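Long-range contact in 2-hydroxychromene-2-carboxylate isomerase (Pseudomonas putida, PDB 2IMD), which catalyses the reversible, glutathione-dependent isomerisation of 2-hydroxychromene-2-carboxylate to trans-o-hydroxybenzylidenepyruvate in the naphthalene catabolic pathway: residues 6-11 with 84-89. Residues are numbered along the deposited sequence; the frame is centred on the assembly and turned at random.
Sequences YFDFLS and YNSRRM. With GSH (glutathione), chain D.
The active-site turn that follows the first strand of the thioredoxin fold, D8 to S11, packs against the loop leading into helix 87-92, with D8, L10 and S86 at the junction. D8 CG lies anti to the backbone N (chi1 -176°), which carries the carboxylate across to S86. S86 OG donates to D8 OD1 at 2.7 Å, on the syn lone pair. D8 OD1 also accepts from L10 N at 3.1 Å in a nearly straight bond from above the carboxylate plane, closing an Asx turn within the type I turn. With an alanine here, S86 OG and L10 N would probably lose their shared acceptor. L10 CB rests 4.0 Å from Y84 CB, while the buried L10 O, with no hydrogen-bond partner in the model, meets the C-H edge of the Y84 ring at CD1, 3.5 Å away. The F9 ring edge meets the carbonyl oxygen of selenomethionine M89, CE2 to O 3.3 Å. At the turn's end S11, the inferred nucleophile and N-cap of helix 12-28, has OG 2.9 Å from glutathione SG2, and Y84 binds substrate. D8 OD2 accepts from L39 N at the start of helix 39-46; helix 99-115 packs on F9, Y84 and M89, and helix 125-133 on M89.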
# COMPACT_ATOMS: atom_id res chain seq x y z
N TYR A 6 -11.76 1.72 11.19
CA TYR A 6 -11.27 3.08 11.51
C TYR A 6 -11.08 3.88 10.23
O TYR A 6 -10.31 3.46 9.35
CB TYR A 6 -9.93 3.05 12.27
CG TYR A 6 -10.12 2.40 13.61
CD1 TYR A 6 -10.16 0.99 13.72
CD2 TYR A 6 -10.32 3.16 14.72
CE1 TYR A 6 -10.38 0.36 14.95
CE2 TYR A 6 -10.55 2.54 15.98
CZ TYR A 6 -10.57 1.15 16.05
OH TYR A 6 -10.81 0.56 17.30
N PHE A 7 -11.71 5.05 10.09
CA PHE A 7 -11.61 5.79 8.87
C PHE A 7 -11.63 7.30 9.19
O PHE A 7 -12.00 7.67 10.29
CB PHE A 7 -12.78 5.49 7.96
CG PHE A 7 -14.10 5.90 8.59
CD1 PHE A 7 -14.77 5.04 9.48
CD2 PHE A 7 -14.62 7.16 8.32
CE1 PHE A 7 -15.97 5.42 10.09
CE2 PHE A 7 -15.82 7.59 8.95
CZ PHE A 7 -16.51 6.68 9.82
N ASP A 8 -11.26 8.12 8.18
CA ASP A 8 -11.36 9.58 8.22
C ASP A 8 -11.96 9.94 6.86
O ASP A 8 -11.51 9.40 5.85
CB ASP A 8 -9.94 10.17 8.37
CG ASP A 8 -9.94 11.72 8.52
OD1 ASP A 8 -10.81 12.38 7.88
OD2 ASP A 8 -9.00 12.24 9.18
N PHE A 9 -13.00 10.77 6.81
CA PHE A 9 -13.65 11.06 5.54
C PHE A 9 -12.75 11.73 4.51
O PHE A 9 -13.14 11.82 3.34
CB PHE A 9 -14.87 11.92 5.81
CG PHE A 9 -16.03 11.15 6.39
CD1 PHE A 9 -16.61 10.09 5.69
CD2 PHE A 9 -16.60 11.53 7.62
CE1 PHE A 9 -17.73 9.38 6.25
CE2 PHE A 9 -17.72 10.82 8.18
CZ PHE A 9 -18.30 9.77 7.50
N LEU A 10 -11.58 12.26 4.93
CA LEU A 10 -10.64 12.83 3.95
C LEU A 10 -9.94 11.77 3.11
O LEU A 10 -9.23 12.13 2.14
CB LEU A 10 -9.59 13.74 4.61
CG LEU A 10 -8.58 13.21 5.59
CD1 LEU A 10 -7.68 12.22 4.94
CD2 LEU A 10 -7.69 14.41 6.02
N SER A 11 -10.14 10.50 3.45
CA SER A 11 -9.26 9.43 2.87
C SER A 11 -10.01 8.70 1.72
O SER A 11 -11.00 7.96 1.96
CB SER A 11 -8.97 8.42 3.99
OG SER A 11 -8.37 7.24 3.41
N TYR A 84 -9.60 18.74 1.83
CA TYR A 84 -9.56 17.55 2.70
C TYR A 84 -10.01 17.91 4.11
O TYR A 84 -9.60 17.29 5.07
CB TYR A 84 -8.14 16.96 2.75
CG TYR A 84 -7.66 16.47 1.41
CD1 TYR A 84 -7.98 15.18 0.96
CD2 TYR A 84 -6.85 17.26 0.62
CE1 TYR A 84 -7.54 14.75 -0.31
CE2 TYR A 84 -6.41 16.82 -0.65
CZ TYR A 84 -6.73 15.56 -1.07
OH TYR A 84 -6.24 15.12 -2.29
N ASN A 85 -10.90 18.90 4.23
CA ASN A 85 -11.28 19.41 5.53
C ASN A 85 -12.44 18.62 6.15
O ASN A 85 -13.60 19.09 6.23
CB ASN A 85 -11.64 20.92 5.38
CG ASN A 85 -10.46 21.76 4.91
OD1 ASN A 85 -9.29 21.43 5.20
ND2 ASN A 85 -10.75 22.86 4.19
N SER A 86 -12.07 17.47 6.73
CA SER A 86 -13.06 16.44 7.08
C SER A 86 -13.53 16.52 8.52
O SER A 86 -14.30 15.67 8.97
CB SER A 86 -12.46 15.04 6.89
OG SER A 86 -11.19 15.02 7.55
N ARG A 87 -13.00 17.48 9.26
CA ARG A 87 -13.26 17.51 10.72
C ARG A 87 -14.74 17.51 11.04
O ARG A 87 -15.17 16.74 11.87
CB ARG A 87 -12.57 18.67 11.43
CG ARG A 87 -12.63 18.48 12.96
CD ARG A 87 -11.99 19.66 13.71
NE ARG A 87 -12.91 20.12 14.74
CZ ARG A 87 -12.77 19.96 16.05
NH1 ARG A 87 -11.72 19.32 16.58
NH2 ARG A 87 -13.71 20.43 16.84
N ARG A 88 -15.51 18.41 10.41
CA ARG A 88 -16.93 18.55 10.79
C ARG A 88 -17.65 17.22 10.55
O ARG A 88 -18.47 16.76 11.39
CB ARG A 88 -17.56 19.67 9.97
CG ARG A 88 -19.02 19.77 10.19
CD ARG A 88 -19.71 20.97 9.45
NE ARG A 88 -19.10 22.27 9.76
CZ ARG A 88 -18.71 23.15 8.82
NH1 ARG A 88 -18.90 22.89 7.53
NH2 ARG A 88 -18.13 24.30 9.18
N MSE A 89 -17.45 16.65 9.36
CA MSE A 89 -18.21 15.44 9.02
C MSE A 89 -17.72 14.28 9.88
O MSE A 89 -18.51 13.35 10.17
CB MSE A 89 -18.32 15.12 7.54
CG MSE A 89 -18.90 16.31 6.74
SE MSE A 89 -20.63 17.02 7.37
CE MSE A 89 -21.79 15.45 6.99
N1 GSH D . -2.16 0.80 -0.05
CA1 GSH D . -3.29 1.40 0.63
C1 GSH D . -4.67 1.07 0.28
O11 GSH D . -5.68 1.42 0.99
O12 GSH D . -4.73 0.63 -0.87
CB1 GSH D . -2.96 2.81 1.15
CG1 GSH D . -3.81 3.48 2.21
CD1 GSH D . -3.32 4.88 2.54
OE1 GSH D . -2.37 5.42 1.83
N2 GSH D . -3.88 5.55 3.57
CA2 GSH D . -3.47 6.86 4.01
C2 GSH D . -2.70 6.72 5.29
O2 GSH D . -3.20 5.94 6.31
CB2 GSH D . -4.70 7.78 4.13
SG2 GSH D . -5.66 7.87 2.57
N3 GSH D . -1.53 7.36 5.40
CA3 GSH D . -0.80 7.06 6.60
C3 GSH D . 0.53 6.41 6.24
O31 GSH D . 1.23 5.99 7.20
O32 GSH D . 0.93 6.32 5.04